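PDB 5DMM: homocysteine S-methyltransferase from Escherichia coli, which catalyses zinc-dependent methyl transfer from S-methylmethionine, or less efficiently S-adenosylmethionine, to homocysteine, yielding methionine. Local coordinates for residues H55-A69 and S95-E109. Numbering follows the deposited sequence.
Sequences HLDYYRAGAQCAITA and SVELARKAREAYLAE
The methyl of Ala102 presses on His55 CB at 3.5 Å, while Ala99 CB sits over one face of the imidazole, a CH-pi contact 3.9 Å from the ring centroid. One turn on, Tyr59 fits as a knob among Ala99, Ala102, Arg103 and Tyr106, its CE2 3.8 Å from Arg103 CB and its hydroxyl hydrogen-bonded to Leu117 O. With alanines at the interface, the axes of 55-61 and 95-109 approach to 8.8 Å, crossing at -44°. These are neighbouring outer helices of the TIM barrel, and between them the chain runs inward through strand 65-67, where Ala66 CB meets Ala99 CB and Ile67, turned the other way, lines the homocysteine pocket. Toward the C-terminal ends of both helices, Tyr106, with CG anti to N (chi1 -172°), lays its ring over the last helical turn: Tyr59 CB and O lie over one face, Leu56 CD1 packs on Tyr106 CB at 3.7 Å, and Tyr106 OH shares a water with Arg60 O. A serine here would probably leave Tyr59 CB without its aromatic cover and break that water link. Beyond the strand, a second water joins His55 NE2, Ala69 N and Ser95 O. At the outer edge, the extended Arg60 offers its guanidinium edge to Glu109, NH2 reaching OE1 at 3.2 Å in a salt bridge, the two planes 46° apart; Arg60 NE adds weak hydrogen bonds to both carboxylate oxygens.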
loop_
_atom_site.group_PDB
_atom_site.type_symbol
_atom_site.label_atom_id
_atom_site.label_comp_id
_atom_site.label_asym_id
_atom_site.label_seq_id
_atom_site.Cartn_x
_atom_site.Cartn_y
_atom_site.Cartn_z
ATOM N N HIS A 55 -1.753 -2.311 -14.028
ATOM C CA HIS A 55 -1.082 -3.334 -13.219
ATOM C C HIS A 55 -0.109 -4.138 -14.100
ATOM O O HIS A 55 1.025 -4.430 -13.710
ATOM C CB HIS A 55 -2.096 -4.274 -12.556
ATOM C CG HIS A 55 -2.866 -3.656 -11.427
ATOM N ND1 HIS A 55 -2.259 -3.012 -10.372
ATOM C CD2 HIS A 55 -4.198 -3.615 -11.178
ATOM C CE1 HIS A 55 -3.185 -2.594 -9.523
ATOM N NE2 HIS A 55 -4.367 -2.951 -9.986
ATOM N N LEU A 56 -0.555 -4.478 -15.305
ATOM C CA LEU A 56 0.289 -5.234 -16.227
ATOM C C LEU A 56 1.522 -4.413 -16.609
ATOM O O LEU A 56 2.637 -4.934 -16.674
ATOM C CB LEU A 56 -0.502 -5.633 -17.474
ATOM C CG LEU A 56 0.297 -6.329 -18.580
ATOM C CD1 LEU A 56 0.902 -7.639 -18.073
ATOM C CD2 LEU A 56 -0.584 -6.558 -19.815
ATOM N N ASP A 57 1.307 -3.124 -16.845
ATOM C CA ASP A 57 2.387 -2.170 -17.114
ATOM C C ASP A 57 3.479 -2.194 -16.033
ATOM O O ASP A 57 4.688 -2.190 -16.322
ATOM C CB ASP A 57 1.788 -0.768 -17.209
ATOM C CG ASP A 57 2.582 0.154 -18.090
ATOM O OD1 ASP A 57 3.833 0.058 -18.102
ATOM O OD2 ASP A 57 1.943 0.988 -18.770
ATOM N N TYR A 58 3.049 -2.205 -14.779
ATOM C CA TYR A 58 4.010 -2.204 -13.679
ATOM C C TYR A 58 4.729 -3.549 -13.555
ATOM O O TYR A 58 5.927 -3.576 -13.272
ATOM C CB TYR A 58 3.322 -1.839 -12.354
ATOM C CG TYR A 58 3.203 -0.341 -12.146
ATOM C CD1 TYR A 58 4.344 0.440 -11.968
ATOM C CD2 TYR A 58 1.953 0.293 -12.115
ATOM C CE1 TYR A 58 4.265 1.792 -11.771
ATOM C CE2 TYR A 58 1.862 1.673 -11.918
ATOM C CZ TYR A 58 3.039 2.412 -11.758
ATOM O OH TYR A 58 3.016 3.770 -11.551
ATOM N N TYR A 59 4.024 -4.661 -13.750
ATOM C CA TYR A 59 4.714 -5.954 -13.717
ATOM C C TYR A 59 5.774 -6.012 -14.830
ATOM O O TYR A 59 6.850 -6.564 -14.636
ATOM C CB TYR A 59 3.735 -7.121 -13.862
ATOM C CG TYR A 59 2.915 -7.507 -12.630
ATOM C CD1 TYR A 59 3.510 -7.726 -11.383
ATOM C CD2 TYR A 59 1.542 -7.698 -12.738
ATOM C CE1 TYR A 59 2.747 -8.107 -10.273
ATOM C CE2 TYR A 59 0.772 -8.084 -11.634
ATOM C CZ TYR A 59 1.385 -8.281 -10.405
ATOM O OH TYR A 59 0.641 -8.657 -9.316
ATOM N N ARG A 60 5.464 -5.432 -15.990
ATOM C CA ARG A 60 6.416 -5.366 -17.096
ATOM C C ARG A 60 7.637 -4.528 -16.735
ATOM O O ARG A 60 8.755 -4.856 -17.127
ATOM C CB ARG A 60 5.760 -4.794 -18.354
ATOM C CG ARG A 60 4.826 -5.749 -19.053
ATOM C CD ARG A 60 4.243 -5.119 -20.315
ATOM N NE ARG A 60 3.585 -6.129 -21.132
ATOM C CZ ARG A 60 2.551 -5.889 -21.923
ATOM N NH1 ARG A 60 2.045 -4.663 -21.998
ATOM N NH2 ARG A 60 2.021 -6.874 -22.637
ATOM N N ALA A 61 7.418 -3.455 -15.977
ATOM C CA ALA A 61 8.495 -2.558 -15.581
ATOM C C ALA A 61 9.400 -3.186 -14.515
ATOM O O ALA A 61 10.483 -2.673 -14.230
ATOM C CB ALA A 61 7.924 -1.247 -15.082
ATOM N N GLY A 62 8.951 -4.287 -13.920
ATOM C CA GLY A 62 9.762 -4.987 -12.945
ATOM C C GLY A 62 9.139 -5.146 -11.573
ATOM O O GLY A 62 9.737 -5.779 -10.699
ATOM N N ALA A 63 7.947 -4.580 -11.367
ATOM C CA ALA A 63 7.257 -4.729 -10.086
ATOM C C ALA A 63 7.004 -6.199 -9.788
ATOM O O ALA A 63 6.626 -6.958 -10.670
ATOM C CB ALA A 63 5.927 -3.956 -10.086
ATOM N N GLN A 64 7.205 -6.603 -8.537
ATOM C CA GLN A 64 6.895 -7.966 -8.145
ATOM C C GLN A 64 5.689 -8.005 -7.214
ATOM O O GLN A 64 5.256 -9.080 -6.791
ATOM C CB GLN A 64 8.116 -8.616 -7.490
ATOM C CG GLN A 64 9.299 -8.637 -8.447
ATOM C CD GLN A 64 10.628 -8.745 -7.738
ATOM O OE1 GLN A 64 11.166 -7.749 -7.248
ATOM N NE2 GLN A 64 11.172 -9.951 -7.688
ATOM N N CYS A 65 5.157 -6.823 -6.915
ATOM C CA CYS A 65 3.938 -6.702 -6.115
ATOM C C CYS A 65 3.070 -5.562 -6.631
ATOM O O CYS A 65 3.527 -4.419 -6.712
ATOM C CB CYS A 65 4.279 -6.474 -4.635
ATOM S SG CYS A 65 2.821 -6.511 -3.540
ATOM N N ALA A 66 1.822 -5.870 -6.985
ATOM C CA ALA A 66 0.854 -4.842 -7.328
ATOM C C ALA A 66 0.062 -4.411 -6.102
ATOM O O ALA A 66 -0.309 -5.243 -5.274
ATOM C CB ALA A 66 -0.109 -5.346 -8.419
ATOM N N ILE A 67 -0.209 -3.117 -5.982
ATOM C CA ILE A 67 -1.070 -2.638 -4.898
ATOM C C ILE A 67 -2.424 -2.262 -5.490
ATOM O O ILE A 67 -2.485 -1.456 -6.403
ATOM C CB ILE A 67 -0.456 -1.440 -4.159
ATOM C CG1 ILE A 67 0.902 -1.847 -3.575
ATOM C CG2 ILE A 67 -1.402 -0.948 -3.055
ATOM C CD1 ILE A 67 1.692 -0.715 -2.910
ATOM N N THR A 68 -3.498 -2.850 -4.967
ATOM C CA THR A 68 -4.828 -2.693 -5.581
ATOM C C THR A 68 -5.363 -1.270 -5.452
ATOM O O THR A 68 -4.910 -0.488 -4.609
ATOM C CB THR A 68 -5.849 -3.667 -4.967
ATOM O OG1 THR A 68 -5.966 -3.424 -3.555
ATOM C CG2 THR A 68 -5.403 -5.107 -5.196
ATOM N N ALA A 69 -6.339 -0.939 -6.301
ATOM C CA ALA A 69 -6.920 0.402 -6.307
ATOM C C ALA A 69 -8.009 0.570 -5.248
ATOM O O ALA A 69 -9.106 1.042 -5.559
ATOM C CB ALA A 69 -7.487 0.711 -7.693
ATOM N N SER A 95 -11.074 -4.903 -7.360
ATOM C CA SER A 95 -9.753 -4.277 -7.438
ATOM C C SER A 95 -8.659 -5.337 -7.328
ATOM O O SER A 95 -7.601 -5.205 -7.955
ATOM C CB SER A 95 -9.580 -3.191 -6.358
ATOM O OG SER A 95 -9.301 -3.733 -5.073
ATOM N N VAL A 96 -8.927 -6.384 -6.547
ATOM C CA VAL A 96 -8.015 -7.515 -6.387
ATOM C C VAL A 96 -8.053 -8.398 -7.619
ATOM O O VAL A 96 -7.024 -8.838 -8.110
ATOM C CB VAL A 96 -8.365 -8.377 -5.160
ATOM C CG1 VAL A 96 -7.319 -9.507 -4.974
ATOM C CG2 VAL A 96 -8.427 -7.516 -3.910
ATOM N N GLU A 97 -9.256 -8.651 -8.116
ATOM C CA GLU A 97 -9.434 -9.484 -9.293
ATOM C C GLU A 97 -8.655 -8.928 -10.491
ATOM O O GLU A 97 -8.017 -9.681 -11.220
ATOM C CB GLU A 97 -10.928 -9.599 -9.625
ATOM C CG GLU A 97 -11.261 -10.487 -10.800
ATOM C CD GLU A 97 -12.740 -10.394 -11.176
ATOM O OE1 GLU A 97 -13.591 -10.308 -10.258
ATOM O OE2 GLU A 97 -13.053 -10.378 -12.389
ATOM N N LEU A 98 -8.699 -7.612 -10.680
ATOM C CA LEU A 98 -8.036 -6.998 -11.834
ATOM C C LEU A 98 -6.524 -7.108 -11.715
ATOM O O LEU A 98 -5.836 -7.298 -12.716
ATOM C CB LEU A 98 -8.438 -5.532 -11.987
ATOM C CG LEU A 98 -9.899 -5.292 -12.369
ATOM C CD1 LEU A 98 -10.249 -3.823 -12.189
ATOM C CD2 LEU A 98 -10.119 -5.720 -13.829
ATOM N N ALA A 99 -6.001 -7.007 -10.497
ATOM C CA ALA A 99 -4.562 -7.174 -10.318
ATOM C C ALA A 99 -4.170 -8.637 -10.535
ATOM O O ALA A 99 -3.110 -8.932 -11.099
ATOM C CB ALA A 99 -4.116 -6.693 -8.915
ATOM N N ARG A 100 -5.018 -9.555 -10.079
ATOM C CA ARG A 100 -4.736 -10.975 -10.266
ATOM C C ARG A 100 -4.793 -11.330 -11.756
ATOM O O ARG A 100 -4.001 -12.145 -12.235
ATOM C CB ARG A 100 -5.719 -11.834 -9.462
ATOM C CG ARG A 100 -5.592 -11.663 -7.943
ATOM C CD ARG A 100 -6.619 -12.518 -7.222
ATOM N NE ARG A 100 -6.393 -13.927 -7.518
ATOM C CZ ARG A 100 -7.288 -14.894 -7.356
ATOM N NH1 ARG A 100 -8.505 -14.618 -6.901
ATOM N NH2 ARG A 100 -6.961 -16.145 -7.656
ATOM N N LYS A 101 -5.726 -10.711 -12.480
ATOM C CA LYS A 101 -5.828 -10.922 -13.926
ATOM C C LYS A 101 -4.581 -10.422 -14.642
ATOM O O LYS A 101 -4.107 -11.066 -15.571
ATOM C CB LYS A 101 -7.065 -10.226 -14.505
ATOM C CG LYS A 101 -8.408 -10.813 -14.060
ATOM C CD LYS A 101 -8.707 -12.144 -14.718
ATOM C CE LYS A 101 -10.141 -12.590 -14.437
ATOM N NZ LYS A 101 -11.152 -11.595 -14.907
ATOM N N ALA A 102 -4.053 -9.275 -14.212
ATOM C CA ALA A 102 -2.818 -8.748 -14.791
ATOM C C ALA A 102 -1.622 -9.668 -14.511
ATOM O O ALA A 102 -0.735 -9.823 -15.355
ATOM C CB ALA A 102 -2.534 -7.344 -14.268
ATOM N N ARG A 103 -1.607 -10.275 -13.327
ATOM C CA ARG A 103 -0.570 -11.236 -12.969
ATOM C C ARG A 103 -0.650 -12.490 -13.842
ATOM O O ARG A 103 0.378 -13.015 -14.286
ATOM C CB ARG A 103 -0.675 -11.620 -11.494
ATOM C CG ARG A 103 0.348 -12.674 -11.068
ATOM C CD ARG A 103 0.350 -12.879 -9.550
ATOM N NE ARG A 103 -0.935 -13.374 -9.063
ATOM C CZ ARG A 103 -1.256 -13.470 -7.776
ATOM N NH1 ARG A 103 -0.383 -13.098 -6.844
ATOM N NH2 ARG A 103 -2.451 -13.927 -7.423
ATOM N N GLU A 104 -1.867 -12.974 -14.080
ATOM C CA GLU A 104 -2.061 -14.104 -14.992
ATOM C C GLU A 104 -1.524 -13.758 -16.381
ATOM O O GLU A 104 -0.796 -14.548 -16.982
ATOM C CB GLU A 104 -3.541 -14.499 -15.075
ATOM C CG GLU A 104 -4.094 -15.074 -13.786
ATOM C CD GLU A 104 -3.321 -16.291 -13.315
ATOM O OE1 GLU A 104 -3.406 -17.340 -13.983
ATOM O OE2 GLU A 104 -2.615 -16.201 -12.288
ATOM N N ALA A 105 -1.874 -12.569 -16.876
ATOM C CA ALA A 105 -1.427 -12.104 -18.188
ATOM C C ALA A 105 0.093 -12.003 -18.302
ATOM O O ALA A 105 0.672 -12.401 -19.315
ATOM C CB ALA A 105 -2.057 -10.755 -18.514
ATOM N N TYR A 106 0.743 -11.465 -17.276
ATOM C CA TYR A 106 2.179 -11.294 -17.347
ATOM C C TYR A 106 2.892 -12.646 -17.278
ATOM O O TYR A 106 3.887 -12.867 -17.970
ATOM C CB TYR A 106 2.685 -10.371 -16.231
ATOM C CG TYR A 106 4.145 -10.057 -16.429
ATOM C CD1 TYR A 106 4.580 -9.424 -17.589
ATOM C CD2 TYR A 106 5.096 -10.439 -15.493
ATOM C CE1 TYR A 106 5.924 -9.155 -17.790
ATOM C CE2 TYR A 106 6.444 -10.171 -15.697
ATOM C CZ TYR A 106 6.844 -9.529 -16.842
ATOM O OH TYR A 106 8.180 -9.268 -17.047
ATOM N N LEU A 107 2.384 -13.553 -16.449
ATOM C CA LEU A 107 3.032 -14.851 -16.272
ATOM C C LEU A 107 2.811 -15.744 -17.481
ATOM O O LEU A 107 3.572 -16.677 -17.712
ATOM C CB LEU A 107 2.532 -15.545 -15.001
ATOM C CG LEU A 107 3.004 -14.910 -13.699
ATOM C CD1 LEU A 107 2.341 -15.570 -12.506
ATOM C CD2 LEU A 107 4.525 -14.983 -13.581
ATOM N N ALA A 108 1.774 -15.458 -18.254
ATOM C CA ALA A 108 1.583 -16.158 -19.519
ATOM C C ALA A 108 2.647 -15.675 -20.518
ATOM O O ALA A 108 3.282 -16.474 -21.210
ATOM C CB ALA A 108 0.172 -15.926 -20.056
ATOM N N GLU A 109 2.839 -14.360 -20.560
ATOM C CA GLU A 109 3.876 -13.709 -21.359
ATOM C C GLU A 109 5.288 -14.086 -20.900
ATOM O O GLU A 109 6.135 -14.447 -21.717
ATOM C CB GLU A 109 3.672 -12.190 -21.293
ATOM C CG GLU A 109 4.826 -11.308 -21.736
ATOM C CD GLU A 109 4.498 -9.826 -21.548
ATOM O OE1 GLU A 109 3.301 -9.505 -21.382
ATOM O OE2 GLU A 109 5.424 -8.988 -21.557
HETATM O O HOH W 1 -6.767 -2.722 -8.412
HETATM O O HOH W 2 10.075 -7.415 -15.594
#